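Local coordinates for putative sugar binding protein (Bacteroides vulgatus ATCC 8482, PDB 3KEZ), which probably binds sugars or other glycan nutrients at the outer membrane as a calcium-containing member of the SusD family, at residues F70-T73 with K74-P78; E110-N113 with D114-Q118; E168-T171 with E172-D176; L202-V205 with Y206-G210. All blocks are in the same frame, centred on the assembly; numbering follows the deposited sequence.

Contact 1. Residues F70-T73 with K74-P78; sequences FNFT and KDNGP
Thr73 and Asn76 hold a tight surface turn in the loop between helices 65-68 and 80-96. Asn76 carries its CG between the backbone N and the carbonyl carbon (chi1 70°), which folds the side chain back over the turn. Its CB lies near the Thr73 hydroxyl, CG comes closer to it, and at the tip OD1 takes a hydrogen bond from Thr73 N at 2.8 Å. That bond is nearly straight, 174° at the hydrogen, with the donor above the carbonyl plane. The same OD1 sits at the edge of the Phe72 ring, 3.5 Å from Phe72 CD1, while ND2 lies beside the Thr73 side chain. Thr73 O is bonded by Asn76 N and, weakly, by Gly77 N. In one of two modelled conformers, and so less certainly, Thr73 OG1 accepts from Asp75 N and Asn76 N, which would complete an ST motif. Pro78 covers one face of the Phe72 ring: its CD stands 3.6 Å from the ring centroid, almost on the normal, a CH-pi contact. The turn thus meets several of its own amides locally, with Asn76 OD1 and Thr73 O as acceptors, while Lys437 bonds Phe70 O and Phe72 O from outside.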
loop_
_atom_site.group_PDB
_atom_site.type_symbol
_atom_site.label_atom_id
_atom_site.label_comp_id
_atom_site.label_asym_id
_atom_site.label_seq_id
_atom_site.Cartn_x
_atom_site.Cartn_y
_atom_site.Cartn_z
ATOM N N PHE A 70 0.760 -11.201 -16.150
ATOM C CA PHE A 70 0.832 -10.020 -16.990
ATOM C C PHE A 70 0.095 -10.243 -18.300
ATOM O O PHE A 70 0.658 -10.071 -19.383
ATOM C CB PHE A 70 2.292 -9.654 -17.257
ATOM C CG PHE A 70 3.037 -9.348 -16.030
ATOM C CD1 PHE A 70 2.946 -8.085 -15.452
ATOM C CD2 PHE A 70 3.813 -10.321 -15.408
ATOM C CE1 PHE A 70 3.640 -7.801 -14.311
ATOM C CE2 PHE A 70 4.491 -10.042 -14.257
ATOM C CZ PHE A 70 4.420 -8.773 -13.715
ATOM N N ASN A 71 -1.165 -10.634 -18.185
ATOM C CA ASN A 71 -1.952 -11.075 -19.319
ATOM C C ASN A 71 -2.896 -10.011 -19.852
ATOM O O ASN A 71 -3.732 -10.322 -20.692
ATOM C CB ASN A 71 -2.784 -12.307 -18.904
ATOM C CG ASN A 71 -3.259 -13.109 -20.075
ATOM O OD1 ASN A 71 -2.504 -13.337 -21.010
ATOM N ND2 ASN A 71 -4.521 -13.562 -20.031
ATOM N N PHE A 72 -2.833 -8.774 -19.370
ATOM C CA PHE A 72 -3.781 -7.754 -19.858
ATOM C C PHE A 72 -3.315 -7.074 -21.140
ATOM O O PHE A 72 -2.099 -6.957 -21.408
ATOM C CB PHE A 72 -4.088 -6.673 -18.812
ATOM C CG PHE A 72 -4.901 -7.162 -17.621
ATOM C CD1 PHE A 72 -6.173 -7.660 -17.786
ATOM C CD2 PHE A 72 -4.380 -7.087 -16.347
ATOM C CE1 PHE A 72 -6.924 -8.089 -16.692
ATOM C CE2 PHE A 72 -5.121 -7.509 -15.263
ATOM C CZ PHE A 72 -6.394 -8.010 -15.436
ATOM N N THR A 73 -4.296 -6.640 -21.927
ATOM C CA THR A 73 -4.074 -5.898 -23.165
ATOM C C THR A 73 -4.774 -4.564 -23.045
ATOM O O THR A 73 -5.584 -4.357 -22.137
ATOM C CB THR A 73 -4.721 -6.551 -24.426
ATOM O OG1 THR A 73 -6.138 -6.357 -24.383
ATOM C CG2 THR A 73 -4.396 -8.039 -24.559
ATOM N N LYS A 74 -4.516 -3.662 -23.991
ATOM C CA LYS A 74 -5.273 -2.395 -23.979
ATOM C C LYS A 74 -6.781 -2.628 -24.127
ATOM O O LYS A 74 -7.599 -1.797 -23.741
ATOM C CB LYS A 74 -4.751 -1.420 -25.041
ATOM C CG LYS A 74 -5.322 -1.550 -26.437
ATOM C CD LYS A 74 -4.727 -2.667 -27.220
ATOM C CE LYS A 74 -5.117 -2.550 -28.678
ATOM N NZ LYS A 74 -4.407 -1.396 -29.256
ATOM N N ASP A 75 -7.168 -3.742 -24.716
ATOM C CA ASP A 75 -8.574 -3.946 -24.949
ATOM C C ASP A 75 -9.245 -4.588 -23.743
ATOM O O ASP A 75 -10.444 -4.441 -23.572
ATOM C CB ASP A 75 -8.796 -4.738 -26.237
ATOM C CG ASP A 75 -8.451 -3.917 -27.491
ATOM O OD1 ASP A 75 -8.905 -2.761 -27.616
ATOM O OD2 ASP A 75 -7.705 -4.413 -28.344
ATOM N N ASN A 76 -8.504 -5.274 -22.875
ATOM C CA ASN A 76 -9.180 -5.945 -21.757
ATOM C C ASN A 76 -8.706 -5.571 -20.372
ATOM O O ASN A 76 -9.158 -6.133 -19.377
ATOM C CB ASN A 76 -9.132 -7.446 -21.941
ATOM C CG ASN A 76 -7.769 -7.997 -21.768
ATOM O OD1 ASN A 76 -6.888 -7.354 -21.202
ATOM N ND2 ASN A 76 -7.567 -9.208 -22.261
ATOM N N GLY A 77 -7.809 -4.609 -20.294
ATOM C CA GLY A 77 -7.257 -4.216 -19.020
ATOM C C GLY A 77 -8.315 -3.682 -18.084
ATOM O O GLY A 77 -9.314 -3.104 -18.539
ATOM N N PRO A 78 -8.097 -3.835 -16.762
ATOM C CA PRO A 78 -9.089 -3.370 -15.800
ATOM C C PRO A 78 -9.241 -1.855 -15.785
ATOM O O PRO A 78 -8.282 -1.126 -16.102
ATOM C CB PRO A 78 -8.505 -3.814 -14.457
ATOM C CG PRO A 78 -7.076 -3.793 -14.661
ATOM C CD PRO A 78 -6.852 -4.250 -16.090
#

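Contact 2. Residues E110-N113 with D114-Q118; sequences EYKN and DLKGQ
Tyr111 and Leu115 make an i to i+4 side-chain contact within the first turns of helix 109-134, on the flank facing helix 20-34. The leucine comes over one ring face: CG stands 4.2 Å from the ring centroid, 17° off the normal and displaced toward the rim, and CD1 reaches Tyr111 CE2 at 3.7 Å. With its CG anti to the backbone N (chi1 171°), the tyrosine stands out beside the helix, where the branched end of Leu115 can cover the ring. Leu20 and Glu24 of helix 20-34 also touch Tyr111, and Leu27 meets Leu115.

Regular i to i+4 backbone bonds underlie this packing; Leu115 N meets Tyr111 O at 3.0 Å. One turn on, Gln118 NE2 donates to Asp114 OD2 at 2.7 Å, arriving on the syn side of the carboxylate, while Asp114 OD1 is held by Ser185 N and Gln118 OE1 by Tyr31 OH. Both polar ends are therefore fixed although the residues are buried. On another side Lys112 and Lys116 bring their NZ atoms to 5.0 Å of each other; salt bridges to the two carboxylate oxygens of Asp100 probably offset the like charges. A water accepts from Lys116 NZ at 2.9 Å and gives a long, weak bond to Asn113 OD1.

Such i to i+4 side-chain pairing is characteristic of an alpha-helix, here one packed against helices 20-34 and 166-183 in the TPR-like SusD fold.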
loop_
_atom_site.group_PDB
_atom_site.type_symbol
_atom_site.label_atom_id
_atom_site.label_comp_id
_atom_site.label_asym_id
_atom_site.label_seq_id
_atom_site.Cartn_x
_atom_site.Cartn_y
_atom_site.Cartn_z
ATOM N N GLU A 110 -8.943 23.046 15.037
ATOM C CA GLU A 110 -8.196 21.772 14.986
ATOM C C GLU A 110 -8.962 20.672 14.249
ATOM O O GLU A 110 -8.403 19.938 13.431
ATOM C CB GLU A 110 -7.875 21.262 16.391
ATOM C CG GLU A 110 -6.688 21.925 16.988
ATOM C CD GLU A 110 -6.272 21.308 18.320
ATOM O OE1 GLU A 110 -6.535 20.098 18.543
ATOM O OE2 GLU A 110 -5.681 22.049 19.136
ATOM N N TYR A 111 -10.239 20.546 14.586
ATOM C CA TYR A 111 -11.099 19.564 13.967
ATOM C C TYR A 111 -11.144 19.830 12.470
ATOM O O TYR A 111 -10.924 18.922 11.670
ATOM C CB TYR A 111 -12.498 19.629 14.605
ATOM C CG TYR A 111 -13.525 18.789 13.894
ATOM C CD1 TYR A 111 -13.431 17.415 13.873
ATOM C CD2 TYR A 111 -14.580 19.384 13.223
ATOM C CE1 TYR A 111 -14.371 16.648 13.201
ATOM C CE2 TYR A 111 -15.506 18.633 12.546
ATOM C CZ TYR A 111 -15.399 17.267 12.543
ATOM O OH TYR A 111 -16.336 16.530 11.865
ATOM N N LYS A 112 -11.398 21.077 12.086
ATOM C CA LYS A 112 -11.386 21.434 10.662
ATOM C C LYS A 112 -10.013 21.190 10.045
ATOM O O LYS A 112 -9.928 20.677 8.933
ATOM C CB LYS A 112 -11.849 22.876 10.444
ATOM C CG LYS A 112 -11.640 23.456 9.039
ATOM C CD LYS A 112 -10.400 24.335 9.022
ATOM C CE LYS A 112 -9.922 24.665 7.649
ATOM N NZ LYS A 112 -8.944 25.806 7.713
ATOM N N ASN A 113 -8.936 21.562 10.737
ATOM C CA ASN A 113 -7.620 21.286 10.189
ATOM C C ASN A 113 -7.402 19.798 9.919
ATOM O O ASN A 113 -6.837 19.427 8.885
ATOM C CB ASN A 113 -6.506 21.885 11.050
ATOM C CG ASN A 113 -6.393 23.388 10.842
ATOM O OD1 ASN A 113 -6.824 23.912 9.809
ATOM N ND2 ASN A 113 -5.873 24.085 11.830
ATOM N N ASP A 114 -7.868 18.945 10.815
ATOM C CA ASP A 114 -7.696 17.498 10.621
ATOM C C ASP A 114 -8.509 16.969 9.432
ATOM O O ASP A 114 -8.018 16.151 8.647
ATOM C CB ASP A 114 -8.096 16.742 11.877
ATOM C CG ASP A 114 -7.966 15.255 11.711
ATOM O OD1 ASP A 114 -6.823 14.745 11.766
ATOM O OD2 ASP A 114 -9.013 14.612 11.516
ATOM N N LEU A 115 -9.750 17.447 9.294
ATOM C CA LEU A 115 -10.577 17.064 8.152
ATOM C C LEU A 115 -9.862 17.454 6.850
ATOM O O LEU A 115 -9.796 16.671 5.910
ATOM C CB LEU A 115 -11.949 17.720 8.224
ATOM C CG LEU A 115 -12.958 17.375 9.334
ATOM C CD1 LEU A 115 -14.263 18.094 9.051
ATOM C CD2 LEU A 115 -13.173 15.881 9.406
ATOM N N LYS A 116 -9.362 18.688 6.782
ATOM C CA LYS A 116 -8.624 19.113 5.599
ATOM C C LYS A 116 -7.384 18.244 5.396
ATOM O O LYS A 116 -7.061 17.869 4.273
ATOM C CB LYS A 116 -8.245 20.593 5.730
ATOM C CG LYS A 116 -7.392 21.185 4.597
ATOM C CD LYS A 116 -7.062 22.697 4.882
ATOM C CE LYS A 116 -6.046 23.235 3.871
ATOM N NZ LYS A 116 -5.780 24.686 4.026
ATOM N N GLY A 117 -6.667 17.955 6.479
ATOM C CA GLY A 117 -5.513 17.051 6.408
ATOM C C GLY A 117 -5.841 15.666 5.903
ATOM O O GLY A 117 -5.085 15.050 5.144
ATOM N N GLN A 118 -6.975 15.138 6.326
ATOM C CA GLN A 118 -7.396 13.823 5.820
ATOM C C GLN A 118 -7.575 13.840 4.291
ATOM O O GLN A 118 -7.076 12.965 3.596
ATOM C CB GLN A 118 -8.666 13.340 6.531
ATOM C CG GLN A 118 -8.481 13.016 8.012
ATOM C CD GLN A 118 -9.767 12.454 8.597
ATOM O OE1 GLN A 118 -10.403 11.626 7.970
ATOM N NE2 GLN A 118 -10.137 12.891 9.787
HETATM O O HOH W 1 -5.270 24.962 6.907
#

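Contact 3. Residues E168-T171 with E172-D176; sequences ECYT and EIISD
Glu172 folds back toward Glu168 one turn earlier on helix 166-183, and a water joins them: it donates to Glu168 O at 2.7 Å and to Glu172 OE2 at 2.9 Å. A bend in the glutamate chain (chi2 -45°) brings the carboxylate to this place, and its other oxygen, OE1, forms a salt bridge with Lys152. Backbone bonds run from i+4 to i; that from Ile174 N to Tyr170 O is 2.8 Å long, while that from Glu172 N to Glu168 O is longer, 3.3 Å; the same carbonyl also takes the water.

Side-chain packing follows the same spacing. Ile173 CG1 rests on the Cys169 carbonyl, 3.1 Å from Cys169 O. The apolar pairs are looser: Ile173 CD1 lies 4.4 Å from Cys169 CB, and Ile174 CD1 approaches the edge of the Tyr170 ring, 4.5 Å from its CD2. An alanine in place of Ile173 would lack CG1 and CD1 and would probably open a gap beside Cys169.

Helix 166-183 lies between two others: Cys169 and Glu172 touch Thr131 and Leu127 of helix 109-134, while Ile174 meets Tyr206 and Lys209 of helix 195-209, and Tyr170 reaches both helices.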
loop_
_atom_site.group_PDB
_atom_site.type_symbol
_atom_site.label_atom_id
_atom_site.label_comp_id
_atom_site.label_asym_id
_atom_site.label_seq_id
_atom_site.Cartn_x
_atom_site.Cartn_y
_atom_site.Cartn_z
ATOM N N GLU A 168 6.002 15.510 -12.154
ATOM C CA GLU A 168 4.973 16.484 -11.787
ATOM C C GLU A 168 4.018 15.889 -10.779
ATOM O O GLU A 168 3.606 16.560 -9.818
ATOM C CB GLU A 168 4.184 16.985 -13.018
ATOM C CG GLU A 168 5.060 17.788 -13.907
ATOM C CD GLU A 168 4.451 18.093 -15.253
ATOM O OE1 GLU A 168 3.662 17.308 -15.814
ATOM O OE2 GLU A 168 4.816 19.140 -15.745
ATOM N N CYS A 169 3.687 14.618 -10.983
ATOM C CA CYS A 169 2.816 13.915 -10.049
ATOM C C CYS A 169 3.418 13.829 -8.648
ATOM O O CYS A 169 2.704 14.042 -7.660
ATOM C CB CYS A 169 2.437 12.521 -10.558
ATOM S SG CYS A 169 1.348 12.542 -11.996
ATOM N N TYR A 170 4.708 13.503 -8.562
ATOM C CA TYR A 170 5.395 13.417 -7.266
ATOM C C TYR A 170 5.397 14.765 -6.559
ATOM O O TYR A 170 5.270 14.829 -5.317
ATOM C CB TYR A 170 6.836 12.877 -7.426
ATOM C CG TYR A 170 6.943 11.363 -7.305
ATOM C CD1 TYR A 170 6.558 10.511 -8.347
ATOM C CD2 TYR A 170 7.412 10.784 -6.118
ATOM C CE1 TYR A 170 6.655 9.099 -8.219
ATOM C CE2 TYR A 170 7.494 9.386 -5.968
ATOM C CZ TYR A 170 7.122 8.551 -7.019
ATOM O OH TYR A 170 7.224 7.198 -6.809
ATOM N N THR A 171 5.571 15.845 -7.332
ATOM C CA THR A 171 5.503 17.183 -6.744
ATOM C C THR A 171 4.181 17.366 -5.991
ATOM O O THR A 171 4.180 17.840 -4.863
ATOM C CB THR A 171 5.714 18.262 -7.809
ATOM O OG1 THR A 171 7.025 18.086 -8.372
ATOM C CG2 THR A 171 5.586 19.635 -7.231
ATOM N N GLU A 172 3.081 16.946 -6.623
ATOM C CA GLU A 172 1.721 17.073 -6.057
ATOM C C GLU A 172 1.512 16.130 -4.883
ATOM O O GLU A 172 0.924 16.532 -3.857
ATOM C CB GLU A 172 0.650 16.823 -7.126
ATOM C CG GLU A 172 0.547 17.850 -8.219
ATOM C CD GLU A 172 0.588 19.300 -7.713
ATOM O OE1 GLU A 172 -0.139 19.650 -6.760
ATOM O OE2 GLU A 172 1.386 20.080 -8.255
ATOM N N ILE A 173 1.997 14.891 -5.029
ATOM C CA ILE A 173 1.891 13.856 -4.004
ATOM C C ILE A 173 2.577 14.352 -2.741
ATOM O O ILE A 173 1.978 14.365 -1.668
ATOM C CB ILE A 173 2.494 12.504 -4.430
ATOM C CG1 ILE A 173 1.672 11.909 -5.591
ATOM C CG2 ILE A 173 2.535 11.529 -3.206
ATOM C CD1 ILE A 173 2.411 10.872 -6.524
ATOM N N ILE A 174 3.821 14.799 -2.882
ATOM C CA ILE A 174 4.629 15.229 -1.728
ATOM C C ILE A 174 4.030 16.501 -1.112
ATOM O O ILE A 174 3.922 16.625 0.123
ATOM C CB ILE A 174 6.121 15.407 -2.162
ATOM C CG1 ILE A 174 6.739 14.024 -2.458
ATOM C CG2 ILE A 174 6.957 16.120 -1.103
ATOM C CD1 ILE A 174 8.133 14.075 -3.164
ATOM N N SER A 175 3.607 17.436 -1.957
ATOM C CA SER A 175 2.979 18.645 -1.427
ATOM C C SER A 175 1.742 18.344 -0.597
ATOM O O SER A 175 1.605 18.885 0.489
ATOM C CB SER A 175 2.615 19.627 -2.537
ATOM O OG SER A 175 1.907 20.700 -2.006
ATOM N N ASP A 176 0.845 17.484 -1.104
ATOM C CA ASP A 176 -0.368 17.127 -0.366
ATOM C C ASP A 176 -0.015 16.449 0.949
ATOM O O ASP A 176 -0.475 16.841 2.019
ATOM C CB ASP A 176 -1.254 16.184 -1.212
ATOM C CG ASP A 176 -2.009 16.902 -2.326
ATOM O OD1 ASP A 176 -1.962 18.164 -2.383
ATOM O OD2 ASP A 176 -2.681 16.191 -3.139
HETATM O O HOH W 2 3.091 19.187 -10.420
#

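Contact 4. Residues L202-V205 with Y206-G210; sequences LSRV and YLYKG
Tyr208 N bonds to Arg204 O at 3.0 Å and Tyr206 N to Leu202 O at 2.9 Å, the straighter of the backbone bonds that carry helix 195-209 through its last turns. Arg204 sends its NE to Glu339 in a salt bridge, and Tyr208 OH bonds Arg132, so both long side chains have polar partners on other parts of the protein. Between their ends and the backbone they lie side by side, pointing the same way: Arg204 CG touches Tyr208 CE1 at 3.6 Å, with the guanidinium and ring planes 41° apart. The contact is thus made by the aliphatic part of the arginine.

Packing on another flank pairs Leu202 with Tyr206. Leucine CD1 lies over one ring face, 3.9 Å from the centroid and offset toward the rim, while CG comes to 3.5 Å from Tyr206 CE2. Having its CG anti to the carbonyl carbon (chi1 -74°), Tyr206 turns its ring back along the helix toward the leucine. Its side chain also touches Ile174 of helix 166-183 and Ala215 of helix 212-229. A serine in its place would have no ring, which is likely to leave Leu202 without its aromatic cover and open a gap toward Ile174 and Ala215.

Gly210 is the first residue to leave helical backbone angles; its positive phi of 76° goes with two bonds back into the last turn, one of them from Gly210 N to Leu207 O at 2.9 Å. This is a Schellman motif, placed just before helix 212-229 in the helical core of a SusD-type protein.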
loop_
_atom_site.group_PDB
_atom_site.type_symbol
_atom_site.label_atom_id
_atom_site.label_comp_id
_atom_site.label_asym_id
_atom_site.label_seq_id
_atom_site.Cartn_x
_atom_site.Cartn_y
_atom_site.Cartn_z
ATOM N N LEU A 202 4.398 9.269 3.476
ATOM C CA LEU A 202 5.244 10.292 2.866
ATOM C C LEU A 202 6.715 9.801 2.840
ATOM O O LEU A 202 7.394 10.000 1.839
ATOM C CB LEU A 202 5.113 11.644 3.570
ATOM C CG LEU A 202 6.041 12.750 3.040
ATOM C CD1 LEU A 202 6.002 12.843 1.492
ATOM C CD2 LEU A 202 5.697 14.079 3.681
ATOM N N SER A 203 7.153 9.129 3.908
ATOM C CA SER A 203 8.481 8.521 3.926
ATOM C C SER A 203 8.683 7.505 2.823
ATOM O O SER A 203 9.735 7.446 2.217
ATOM C CB SER A 203 8.850 7.923 5.325
ATOM O OG SER A 203 8.263 6.647 5.563
ATOM N N ARG A 204 7.660 6.710 2.552
ATOM C CA ARG A 204 7.710 5.777 1.429
ATOM C C ARG A 204 7.845 6.535 0.122
ATOM O O ARG A 204 8.669 6.174 -0.748
ATOM C CB ARG A 204 6.438 4.879 1.419
ATOM C CG ARG A 204 6.545 3.734 0.387
ATOM C CD ARG A 204 5.197 3.188 0.022
ATOM N NE ARG A 204 4.442 2.741 1.168
ATOM C CZ ARG A 204 3.142 2.464 1.132
ATOM N NH1 ARG A 204 2.452 2.613 0.024
ATOM N NH2 ARG A 204 2.511 2.056 2.207
ATOM N N VAL A 205 7.042 7.582 -0.042
ATOM C CA VAL A 205 7.042 8.327 -1.291
ATOM C C VAL A 205 8.441 8.938 -1.509
ATOM O O VAL A 205 8.988 8.811 -2.587
ATOM C CB VAL A 205 5.966 9.402 -1.337
ATOM C CG1 VAL A 205 6.120 10.264 -2.632
ATOM C CG2 VAL A 205 4.553 8.782 -1.273
ATOM N N TYR A 206 9.046 9.492 -0.464
ATOM C CA TYR A 206 10.424 9.973 -0.571
ATOM C C TYR A 206 11.429 8.891 -0.968
ATOM O O TYR A 206 12.397 9.176 -1.703
ATOM C CB TYR A 206 10.849 10.670 0.723
ATOM C CG TYR A 206 10.256 12.076 0.971
ATOM C CD1 TYR A 206 10.350 13.078 0.007
ATOM C CD2 TYR A 206 9.777 12.436 2.226
ATOM C CE1 TYR A 206 9.897 14.348 0.241
ATOM C CE2 TYR A 206 9.331 13.756 2.491
ATOM C CZ TYR A 206 9.410 14.684 1.490
ATOM O OH TYR A 206 9.004 15.940 1.695
ATOM N N LEU A 207 11.267 7.665 -0.464
ATOM C CA LEU A 207 12.198 6.568 -0.861
ATOM C C LEU A 207 12.076 6.318 -2.334
ATOM O O LEU A 207 13.086 6.191 -3.054
ATOM C CB LEU A 207 11.899 5.262 -0.094
ATOM C CG LEU A 207 12.167 5.235 1.397
ATOM C CD1 LEU A 207 11.660 3.961 2.054
ATOM C CD2 LEU A 207 13.659 5.432 1.587
ATOM N N TYR A 208 10.848 6.231 -2.820
ATOM C CA TYR A 208 10.627 5.983 -4.288
ATOM C C TYR A 208 11.248 7.041 -5.168
ATOM O O TYR A 208 11.677 6.752 -6.279
ATOM C CB TYR A 208 9.134 5.953 -4.654
ATOM C CG TYR A 208 8.377 4.678 -4.388
ATOM C CD1 TYR A 208 8.397 4.078 -3.152
ATOM C CD2 TYR A 208 7.619 4.083 -5.376
ATOM C CE1 TYR A 208 7.688 2.944 -2.902
ATOM C CE2 TYR A 208 6.894 2.919 -5.124
ATOM C CZ TYR A 208 6.916 2.370 -3.885
ATOM O OH TYR A 208 6.175 1.238 -3.595
ATOM N N LYS A 209 11.246 8.278 -4.692
ATOM C CA LYS A 209 11.892 9.388 -5.378
ATOM C C LYS A 209 13.392 9.486 -5.157
ATOM O O LYS A 209 14.028 10.280 -5.787
ATOM C CB LYS A 209 11.201 10.713 -4.986
ATOM C CG LYS A 209 11.515 11.886 -5.837
ATOM C CD LYS A 209 10.715 13.075 -5.418
ATOM C CE LYS A 209 11.023 14.263 -6.292
ATOM N NZ LYS A 209 11.989 15.095 -5.646
ATOM N N GLY A 210 13.966 8.684 -4.267
ATOM C CA GLY A 210 15.388 8.816 -3.955
ATOM C C GLY A 210 15.744 9.984 -3.069
ATOM O O GLY A 210 16.904 10.392 -3.042
#

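Overall arrangement
From the N terminus the four contacts follow in series, none nested in or crossing another. Contact 1 closes the surface loop leading into helix 80-96 and stands apart, its centre about 28 Å from that of contact 3. Contact 2 lies near the start of helix 109-134; its nearest atoms are about 6 Å from those of contact 3, without touching. Contacts 3 and 4 do touch, with centres about 11 Å apart: Tyr170 OH packs on Tyr208 CB at 3.1 Å, and Ile174 CG2 on Tyr206 OH at 3.5 Å. They tie together the consecutive helices 166-183 and 195-209. Contacts 2, 3 and 4 thus mark three helices of the bundle.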